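Local coordinates for protein 3-ketosteroid-delta4-5alpha-dehydrogenase (Rhodococcus jostii, PDB 4AT2) that catalyses the FAD-dependent introduction of a double bond between C4 and C5 of 3-keto-(5alpha)-steroids, a step in bacterial steroid catabolism, at residues Glu41-Val46 and Arg251-Val256; Cys99-Ser104 and Glu148-Glu153; Met306-Val311 and Phe447-Leu452. All coordinates share one frame; numbering follows the deposited sequence.

Contact 1 of 3, residues Glu41-Val46 and Arg251-Val256; sequences EADVVV and RARRGV
Two parallel strand pairs that turn the same corner together, from a mixed sheet into the parallel sheet of the FAD-binding fold, make up this contact between Glu41-Val46 and Arg251-Val256. Ala42 N binds Arg251 O before the corner, and Arg253 N, entering it, binds Ala42 O (2.9 Å). At the corner the register slips by one residue, a beta bulge, and Asp43 O takes two amides, Arg254 N at 2.8 Å and Gly255 N at 3.1 Å. Beyond it Val45 N returns to Gly255 O, while Val45 CG2 packs on Ala252 CB at 3.6 Å. A salt-bridge network surrounds the bend. Arg251, bent at chi3 (89°), brings NE to Glu41 OE1 at 3.1 Å; OE1 lies at the guanidinium edge, in its plane, but is approached from above the carboxylate plane. Arg253 NH1 reaches Asp43 OD1 at 3.0 Å, again from above the carboxylate. Arg254 instead runs alongside Asp43, its guanidinium stacked on the carboxylate with the planes 18° apart, so charge rather than an N-H links OD2 and NH2, and a water joins Asp43 OD1 to Arg254 NH2. Asp66 N binds Asp43 OD2 and Arg254 NH1 donates to Ala507 O, tying the bend to the neighbouring loop and the C-terminal end. Strand 45-47 lies between 67-70 and 255-258 in the parallel sheet and runs into a GxGxxG sequence, consistent with the Rossmann-type fold of FAD-binding proteins.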
loop_
_atom_site.group_PDB
_atom_site.type_symbol
_atom_site.label_atom_id
_atom_site.label_comp_id
_atom_site.label_asym_id
_atom_site.label_seq_id
_atom_site.Cartn_x
_atom_site.Cartn_y
_atom_site.Cartn_z
ATOM N N GLU A 41 3.032 24.315 -31.747
ATOM C CA GLU A 41 2.248 25.116 -30.803
ATOM C C GLU A 41 0.774 24.739 -30.906
ATOM O O GLU A 41 0.277 24.447 -31.991
ATOM C CB GLU A 41 2.393 26.622 -31.072
ATOM C CG GLU A 41 3.809 27.170 -31.009
ATOM C CD GLU A 41 3.883 28.645 -31.380
ATOM O OE1 GLU A 41 3.199 29.466 -30.721
ATOM O OE2 GLU A 41 4.622 28.985 -32.335
ATOM N N ALA A 42 0.083 24.758 -29.766
ATOM C CA ALA A 42 -1.359 24.530 -29.697
ATOM C C ALA A 42 -1.910 25.234 -28.467
ATOM O O ALA A 42 -1.148 25.723 -27.632
ATOM C CB ALA A 42 -1.671 23.037 -29.625
ATOM N N ASP A 43 -3.232 25.296 -28.354
ATOM C CA ASP A 43 -3.845 25.819 -27.136
ATOM C C ASP A 43 -3.798 24.746 -26.058
ATOM O O ASP A 43 -3.370 25.001 -24.939
ATOM C CB ASP A 43 -5.299 26.201 -27.379
ATOM C CG ASP A 43 -5.444 27.411 -28.265
ATOM O OD1 ASP A 43 -4.561 28.293 -28.235
ATOM O OD2 ASP A 43 -6.448 27.464 -28.994
ATOM N N VAL A 44 -4.250 23.552 -26.421
ATOM C CA VAL A 44 -4.279 22.414 -25.509
ATOM C C VAL A 44 -3.396 21.320 -26.087
ATOM O O VAL A 44 -3.608 20.868 -27.216
ATOM C CB VAL A 44 -5.724 21.920 -25.264
ATOM C CG1 VAL A 44 -5.727 20.641 -24.427
ATOM C CG2 VAL A 44 -6.531 23.005 -24.561
ATOM N N VAL A 45 -2.382 20.934 -25.314
ATOM C CA VAL A 45 -1.455 19.880 -25.716
ATOM C C VAL A 45 -1.762 18.646 -24.879
ATOM O O VAL A 45 -1.689 18.687 -23.653
ATOM C CB VAL A 45 0.015 20.326 -25.555
ATOM C CG1 VAL A 45 0.966 19.157 -25.800
ATOM C CG2 VAL A 45 0.323 21.462 -26.532
ATOM N N VAL A 46 -2.147 17.567 -25.558
ATOM C CA VAL A 46 -2.510 16.309 -24.888
ATOM C C VAL A 46 -1.381 15.310 -25.078
ATOM O O VAL A 46 -1.072 14.913 -26.208
ATOM C CB VAL A 46 -3.818 15.720 -25.457
ATOM C CG1 VAL A 46 -4.173 14.405 -24.752
ATOM C CG2 VAL A 46 -4.952 16.734 -25.335
ATOM N N ARG A 251 4.600 24.098 -27.537
ATOM C CA ARG A 251 3.996 25.142 -26.715
ATOM C C ARG A 251 2.521 24.863 -26.464
ATOM O O ARG A 251 1.805 24.458 -27.377
ATOM C CB ARG A 251 4.148 26.513 -27.373
ATOM C CG ARG A 251 3.872 27.640 -26.393
ATOM C CD ARG A 251 4.490 28.944 -26.844
ATOM N NE ARG A 251 3.589 29.710 -27.695
ATOM C CZ ARG A 251 2.618 30.502 -27.240
ATOM N NH1 ARG A 251 2.395 30.608 -25.931
ATOM N NH2 ARG A 251 1.857 31.176 -28.096
ATOM N N ALA A 252 2.091 25.061 -25.214
ATOM C CA ALA A 252 0.691 24.891 -24.815
ATOM C C ALA A 252 0.182 26.216 -24.266
ATOM O O ALA A 252 0.481 26.567 -23.115
ATOM C CB ALA A 252 0.562 23.786 -23.759
ATOM N N ARG A 253 -0.577 26.958 -25.073
ATOM C CA ARG A 253 -1.039 28.288 -24.657
ATOM C C ARG A 253 -1.984 28.256 -23.451
ATOM O O ARG A 253 -1.945 29.160 -22.613
ATOM C CB ARG A 253 -1.706 29.044 -25.815
ATOM C CG ARG A 253 -0.847 29.203 -27.060
ATOM C CD ARG A 253 -1.629 29.914 -28.157
ATOM N NE ARG A 253 -0.965 29.821 -29.457
ATOM C CZ ARG A 253 -1.306 28.973 -30.429
ATOM N NH1 ARG A 253 -2.327 28.127 -30.282
ATOM N NH2 ARG A 253 -0.632 28.983 -31.567
ATOM N N ARG A 254 -2.818 27.223 -23.365
ATOM C CA ARG A 254 -3.850 27.151 -22.323
ATOM C C ARG A 254 -3.636 26.006 -21.341
ATOM O O ARG A 254 -3.934 26.138 -20.160
ATOM C CB ARG A 254 -5.243 27.035 -22.949
ATOM C CG ARG A 254 -5.588 28.161 -23.915
ATOM C CD ARG A 254 -7.037 28.068 -24.363
ATOM N NE ARG A 254 -7.312 28.912 -25.531
ATOM C CZ ARG A 254 -8.455 28.895 -26.215
ATOM N NH1 ARG A 254 -9.450 28.097 -25.847
ATOM N NH2 ARG A 254 -8.610 29.693 -27.269
ATOM N N GLY A 255 -3.118 24.878 -21.813
ATOM C CA GLY A 255 -2.886 23.768 -20.891
ATOM C C GLY A 255 -2.274 22.533 -21.506
ATOM O O GLY A 255 -2.421 22.277 -22.701
ATOM N N VAL A 256 -1.579 21.782 -20.657
ATOM C CA VAL A 256 -1.035 20.477 -20.981
ATOM C C VAL A 256 -1.898 19.449 -20.252
ATOM O O VAL A 256 -2.165 19.593 -19.052
ATOM C CB VAL A 256 0.423 20.333 -20.495
ATOM C CG1 VAL A 256 0.901 18.885 -20.595
ATOM C CG2 VAL A 256 1.346 21.259 -21.282
HETATM O O HOH W 1 -1.306 26.721 -33.737
HETATM O O HOH W 2 -5.895 30.596 -28.236
#

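Contact 2 of 3, residues Cys99-Ser104 and Glu148-Glu153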
loop_
_atom_site.group_PDB
_atom_site.type_symbol
_atom_site.label_atom_id
_atom_site.label_comp_id
_atom_site.label_asym_id
_atom_site.label_seq_id
_atom_site.Cartn_x
_atom_site.Cartn_y
_atom_site.Cartn_z
ATOM N N CYS A 99 -32.340 -3.423 -20.093
ATOM C CA CYS A 99 -32.085 -4.767 -19.566
ATOM C C CYS A 99 -32.831 -5.041 -18.259
ATOM O O CYS A 99 -32.751 -6.135 -17.711
ATOM C CB CYS A 99 -30.574 -4.993 -19.391
ATOM S SG CYS A 99 -29.660 -4.952 -20.961
ATOM N N GLY A 100 -33.548 -4.039 -17.761
ATOM C CA GLY A 100 -34.395 -4.218 -16.589
ATOM C C GLY A 100 -33.663 -4.224 -15.263
ATOM O O GLY A 100 -34.015 -4.982 -14.363
ATOM N N PHE A 101 -32.648 -3.367 -15.129
ATOM C CA PHE A 101 -31.913 -3.267 -13.862
ATOM C C PHE A 101 -32.034 -1.867 -13.312
ATOM O O PHE A 101 -31.568 -0.907 -13.949
ATOM C CB PHE A 101 -30.417 -3.628 -14.047
ATOM C CG PHE A 101 -30.184 -5.079 -14.380
ATOM C CD1 PHE A 101 -30.063 -6.034 -13.367
ATOM C CD2 PHE A 101 -30.106 -5.493 -15.703
ATOM C CE1 PHE A 101 -29.845 -7.377 -13.668
ATOM C CE2 PHE A 101 -29.892 -6.835 -16.015
ATOM C CZ PHE A 101 -29.769 -7.774 -14.998
ATOM N N ASP A 102 -32.659 -1.746 -12.137
ATOM C CA ASP A 102 -32.691 -0.464 -11.442
ATOM C C ASP A 102 -31.327 -0.100 -10.867
ATOM O O ASP A 102 -30.539 -0.974 -10.501
ATOM C CB ASP A 102 -33.718 -0.453 -10.323
ATOM C CG ASP A 102 -34.141 0.961 -9.932
ATOM O OD1 ASP A 102 -34.176 1.864 -10.781
ATOM O OD2 ASP A 102 -34.475 1.156 -8.752
ATOM N N ASP A 103 -31.074 1.204 -10.799
ATOM C CA ASP A 103 -29.852 1.750 -10.218
ATOM C C ASP A 103 -30.032 3.250 -10.055
ATOM O O ASP A 103 -30.927 3.853 -10.665
ATOM C CB ASP A 103 -28.636 1.463 -11.126
ATOM C CG ASP A 103 -27.307 1.534 -10.389
ATOM O OD1 ASP A 103 -27.284 1.473 -9.128
ATOM O OD2 ASP A 103 -26.268 1.637 -11.091
ATOM N N SER A 104 -29.193 3.839 -9.210
ATOM C CA SER A 104 -29.221 5.273 -8.947
ATOM C C SER A 104 -27.806 5.721 -8.625
ATOM O O SER A 104 -26.975 4.894 -8.234
ATOM C CB SER A 104 -30.125 5.580 -7.749
ATOM O OG SER A 104 -29.572 5.042 -6.560
ATOM N N GLU A 148 -28.244 -3.642 -26.444
ATOM C CA GLU A 148 -29.106 -3.574 -25.264
ATOM C C GLU A 148 -29.481 -4.993 -24.813
ATOM O O GLU A 148 -30.623 -5.432 -24.932
ATOM C CB GLU A 148 -30.312 -2.637 -25.511
ATOM C CG GLU A 148 -29.848 -1.201 -25.770
ATOM C CD GLU A 148 -30.944 -0.139 -25.708
ATOM O OE1 GLU A 148 -32.055 -0.388 -26.216
ATOM O OE2 GLU A 148 -30.664 0.964 -25.160
ATOM N N SER A 149 -28.473 -5.715 -24.324
ATOM C CA SER A 149 -28.636 -7.079 -23.830
ATOM C C SER A 149 -27.617 -7.329 -22.728
ATOM O O SER A 149 -26.525 -6.723 -22.710
ATOM C CB SER A 149 -28.455 -8.098 -24.951
ATOM O OG SER A 149 -27.198 -7.925 -25.562
ATOM N N PHE A 150 -27.988 -8.229 -21.823
ATOM C CA PHE A 150 -27.237 -8.501 -20.606
ATOM C C PHE A 150 -26.699 -9.927 -20.630
ATOM O O PHE A 150 -27.422 -10.863 -20.979
ATOM C CB PHE A 150 -28.170 -8.290 -19.394
ATOM C CG PHE A 150 -27.637 -8.820 -18.087
ATOM C CD1 PHE A 150 -26.671 -8.116 -17.369
ATOM C CD2 PHE A 150 -28.148 -9.998 -17.541
ATOM C CE1 PHE A 150 -26.199 -8.593 -16.155
ATOM C CE2 PHE A 150 -27.684 -10.470 -16.315
ATOM C CZ PHE A 150 -26.706 -9.769 -15.625
ATOM N N TRP A 151 -25.423 -10.083 -20.283
ATOM C CA TRP A 151 -24.841 -11.412 -20.100
ATOM C C TRP A 151 -24.779 -11.708 -18.632
ATOM O O TRP A 151 -24.170 -10.956 -17.879
ATOM C CB TRP A 151 -23.434 -11.476 -20.686
ATOM C CG TRP A 151 -22.840 -12.853 -20.521
ATOM C CD1 TRP A 151 -21.787 -13.235 -19.696
ATOM C CD2 TRP A 151 -23.301 -14.097 -21.159
ATOM N NE1 TRP A 151 -21.552 -14.584 -19.798
ATOM C CE2 TRP A 151 -22.426 -15.161 -20.657
ATOM C CE3 TRP A 151 -24.295 -14.414 -22.083
ATOM C CZ2 TRP A 151 -22.563 -16.487 -21.066
ATOM C CZ3 TRP A 151 -24.419 -15.750 -22.495
ATOM C CH2 TRP A 151 -23.578 -16.758 -21.992
ATOM N N GLY A 152 -25.394 -12.818 -18.219
ATOM C CA GLY A 152 -25.584 -13.102 -16.798
ATOM C C GLY A 152 -24.762 -14.219 -16.173
ATOM O O GLY A 152 -24.953 -14.526 -14.999
ATOM N N GLU A 153 -23.838 -14.816 -16.922
ATOM C CA GLU A 153 -23.080 -15.947 -16.386
ATOM C C GLU A 153 -21.705 -15.509 -15.906
ATOM O O GLU A 153 -21.176 -14.512 -16.388
ATOM C CB GLU A 153 -22.958 -17.067 -17.428
ATOM C CG GLU A 153 -24.312 -17.572 -17.929
ATOM C CD GLU A 153 -24.201 -18.708 -18.931
ATOM O OE1 GLU A 153 -23.144 -19.369 -18.993
ATOM O OE2 GLU A 153 -25.188 -18.958 -19.662
#
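Phe101 reaches across to Phe150 with the far end of its ring, joining the loop Cys99-Ser104 to the loop Glu148-Glu153. From CB, which points toward the other loop, CG lies anti to the carbonyl carbon (chi1 -68°) and the ring passes Cys99, whose CB lies at its edge. CG and CD2 lead to CE2 and CZ, which do the touching. CE2 lies 3.6 Å from Phe150 CG, and CZ stands over the centre of the Phe150 ring, 3.7 Å from Phe150 CZ. The rings form an edge-to-face pair with centroids 4.5 Å apart and planes at 52°, well short of perpendicular. With CG anti to the backbone N (chi1 167°), the Phe150 ring extends to where Phe101 can reach its face. Cys99 SG rests against the peptide before Phe150, 3.6 Å from Ser149 C, and 4.0 Å from Phe150 CB. No hydrogen bond crosses between the loops. Pro183 touches both phenylalanines and Leu164 touches Cys99 and Phe101, so the pair belongs to a small apolar cluster near the surface. Gly100 ends helix 94-98 in a Schellman motif, and its neighbours Cys99 and Phe101 both meet Phe150: a tilted edge-to-face pair tying a helix-ending turn to a loop.

Contact 3 of 3, residues Met306-Val311 and Phe447-Leu452. With ASD (4-androstene-3-17-dione), chain B.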
loop_
_atom_site.group_PDB
_atom_site.type_symbol
_atom_site.label_atom_id
_atom_site.label_comp_id
_atom_site.label_asym_id
_atom_site.label_seq_id
_atom_site.Cartn_x
_atom_site.Cartn_y
_atom_site.Cartn_z
ATOM N N MET A 306 -0.577 4.981 -4.251
ATOM C CA MET A 306 0.462 4.437 -5.124
ATOM C C MET A 306 0.630 2.925 -5.008
ATOM O O MET A 306 1.222 2.294 -5.886
ATOM C CB MET A 306 1.791 5.169 -4.927
ATOM C CG MET A 306 1.729 6.615 -5.414
ATOM S SD MET A 306 1.519 6.759 -7.195
ATOM C CE MET A 306 3.142 6.293 -7.794
ATOM N N ASP A 307 0.085 2.363 -3.930
ATOM C CA ASP A 307 0.117 0.924 -3.706
ATOM C C ASP A 307 -1.051 0.177 -4.357
ATOM O O ASP A 307 -1.052 -1.047 -4.351
ATOM C CB ASP A 307 0.082 0.654 -2.208
ATOM C CG ASP A 307 -1.167 1.213 -1.557
ATOM O OD1 ASP A 307 -1.453 2.424 -1.700
ATOM O OD2 ASP A 307 -1.870 0.449 -0.891
ATOM N N ALA A 308 -2.039 0.896 -4.899
ATOM C CA ALA A 308 -3.267 0.251 -5.396
ATOM C C ALA A 308 -3.005 -0.508 -6.693
ATOM O O ALA A 308 -2.372 0.013 -7.611
ATOM C CB ALA A 308 -4.380 1.274 -5.589
ATOM N N THR A 309 -3.462 -1.757 -6.750
ATOM C CA THR A 309 -3.228 -2.596 -7.930
ATOM C C THR A 309 -4.436 -3.445 -8.293
ATOM O O THR A 309 -4.993 -4.143 -7.437
ATOM C CB THR A 309 -2.046 -3.570 -7.727
ATOM O OG1 THR A 309 -2.313 -4.402 -6.595
ATOM C CG2 THR A 309 -0.755 -2.815 -7.466
ATOM N N GLU A 310 -4.811 -3.394 -9.570
ATOM C CA GLU A 310 -5.717 -4.381 -10.138
ATOM C C GLU A 310 -4.993 -5.728 -10.114
ATOM O O GLU A 310 -3.772 -5.777 -10.324
ATOM C CB GLU A 310 -6.076 -4.002 -11.578
ATOM C CG GLU A 310 -7.009 -4.993 -12.280
ATOM C CD GLU A 310 -6.325 -6.192 -12.949
ATOM O OE1 GLU A 310 -5.087 -6.212 -13.137
ATOM O OE2 GLU A 310 -7.042 -7.151 -13.317
ATOM N N VAL A 311 -5.728 -6.810 -9.862
ATOM C CA VAL A 311 -5.136 -8.154 -9.840
ATOM C C VAL A 311 -6.076 -9.129 -10.533
ATOM O O VAL A 311 -7.204 -9.319 -10.092
ATOM C CB VAL A 311 -4.852 -8.653 -8.403
ATOM C CG1 VAL A 311 -4.129 -9.990 -8.459
ATOM C CG2 VAL A 311 -4.022 -7.644 -7.601
ATOM N N PHE A 447 -1.883 -4.682 -12.616
ATOM C CA PHE A 447 -1.434 -3.372 -13.077
ATOM C C PHE A 447 -1.752 -2.310 -12.021
ATOM O O PHE A 447 -2.524 -2.563 -11.091
ATOM C CB PHE A 447 -1.967 -3.031 -14.500
ATOM C CG PHE A 447 -3.474 -2.948 -14.624
ATOM C CD1 PHE A 447 -4.170 -1.811 -14.201
ATOM C CD2 PHE A 447 -4.190 -3.970 -15.247
ATOM C CE1 PHE A 447 -5.560 -1.724 -14.343
ATOM C CE2 PHE A 447 -5.570 -3.883 -15.399
ATOM C CZ PHE A 447 -6.257 -2.761 -14.940
ATOM N N THR A 448 -1.117 -1.146 -12.138
ATOM C CA THR A 448 -1.148 -0.129 -11.097
ATOM C C THR A 448 -2.332 0.817 -11.261
ATOM O O THR A 448 -2.783 1.061 -12.385
ATOM C CB THR A 448 0.162 0.688 -11.106
ATOM O OG1 THR A 448 0.337 1.291 -12.399
ATOM C CG2 THR A 448 1.349 -0.226 -10.825
ATOM N N LEU A 449 -2.831 1.323 -10.136
ATOM C CA LEU A 449 -4.023 2.197 -10.102
ATOM C C LEU A 449 -3.715 3.541 -9.462
ATOM O O LEU A 449 -4.536 4.466 -9.528
ATOM C CB LEU A 449 -5.180 1.525 -9.341
ATOM C CG LEU A 449 -5.613 0.141 -9.865
ATOM C CD1 LEU A 449 -6.617 -0.515 -8.916
ATOM C CD2 LEU A 449 -6.168 0.222 -11.291
ATOM N N GLY A 450 -2.540 3.655 -8.858
ATOM C CA GLY A 450 -2.151 4.882 -8.165
ATOM C C GLY A 450 -1.524 5.888 -9.099
ATOM O O GLY A 450 -1.033 5.535 -10.170
ATOM N N GLY A 451 -1.530 7.153 -8.705
ATOM C CA GLY A 451 -0.860 8.160 -9.532
ATOM C C GLY A 451 -1.086 9.553 -9.006
ATOM O O GLY A 451 -1.330 9.753 -7.817
ATOM N N LEU A 452 -0.999 10.519 -9.916
ATOM C CA LEU A 452 -1.176 11.914 -9.554
ATOM C C LEU A 452 -2.527 12.184 -8.909
ATOM O O LEU A 452 -3.547 11.609 -9.300
ATOM C CB LEU A 452 -1.017 12.789 -10.795
ATOM C CG LEU A 452 0.375 12.745 -11.445
ATOM C CD1 LEU A 452 0.298 13.373 -12.838
ATOM C CD2 LEU A 452 1.447 13.411 -10.578
HETATM C C1 ASD B . -8.446 -6.487 -16.663
HETATM C C10 ASD B . -9.397 -7.681 -16.861
HETATM C C11 ASD B . -7.411 -9.336 -16.937
HETATM C C12 ASD B . -6.680 -10.511 -17.631
HETATM C C13 ASD B . -7.677 -11.580 -18.070
HETATM C C14 ASD B . -8.735 -10.927 -18.957
HETATM C C15 ASD B . -9.413 -12.084 -19.707
HETATM C C16 ASD B . -8.244 -13.022 -20.052
HETATM C C17 ASD B . -7.188 -12.617 -19.036
HETATM C C18 ASD B . -8.210 -12.372 -16.872
HETATM C C19 ASD B . -9.858 -8.207 -15.498
HETATM C C2 ASD B . -9.102 -5.250 -16.014
HETATM C C3 ASD B . -10.468 -4.956 -16.597
HETATM C C4 ASD B . -11.096 -5.947 -17.507
HETATM C C5 ASD B . -10.645 -7.221 -17.598
HETATM C C6 ASD B . -11.468 -8.203 -18.422
HETATM C C7 ASD B . -10.596 -9.207 -19.175
HETATM C C8 ASD B . -9.592 -9.874 -18.235
HETATM C C9 ASD B . -8.654 -8.777 -17.669
HETATM O O1 ASD B . -11.041 -3.896 -16.344
HETATM O O2 ASD B . -6.063 -13.098 -18.988
HETATM O O HOH W 3 -0.468 1.903 -8.034
#
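The Phe447 ring carries Glu310 on one face and the steroid at its edge. Glu310 CB stands over the ring centre, a CH-pi contact 3.6 Å from the centroid and 14° off the ring normal. The Glu310 chain, with CG anti to the backbone N (chi1 179°), then bends at chi2 and lays its carboxylate nearly parallel to the ring, over its rim (planes 15° apart); Glu310 OE1 lies 3.2 Å from Phe447 CD2. Its other oxygen, OE2, approaches C1 of androstenedione at 3.7 Å, while Phe447 CE2 meets C2 of the same steroid at 3.8 Å. Both residues thus line the steroid-binding pocket, and Phe447 also touches FAD. Their backbones form an antiparallel hydrogen-bonded pair, with Phe447 N to Glu310 O at 3.2 Å and a weak return bond. Leu449 N binds Ala308 O at 2.9 Å. A water links Met306 O, Ala308 O and Gly450 N, and Met306 SD packs 3.4 Å from Gly451 N. Strand 444-452 is the middle of a three-stranded antiparallel sheet, between strands 303-304 and 309-313; helix 340-350 packs against Thr309 and Val311, helix 267-273 against Met306 and Thr448.

Contacts 1 and 3 are buried and built on strands; contact 2, between two loops, lies at the surface. The strand contacts differ in sense: contact 1 pairs parallel strands in two successive sheets, the second of them the parallel sheet of the FAD-binding fold, contact 3 antiparallel strands beside the flavin and steroid. Contact 1 combines backbone pairing with a salt-bridge network, contact 2 rests on an aromatic pair, and contact 3 sets a carboxylate on an aromatic ring within the steroid-binding pocket. Contact 2 is nested in the chain loop closed by contact 1, yet their centres are about 41 Å apart. Contact 3 follows both, its nearest atoms about 9 Å from contact 1 and about 16 Å from contact 2.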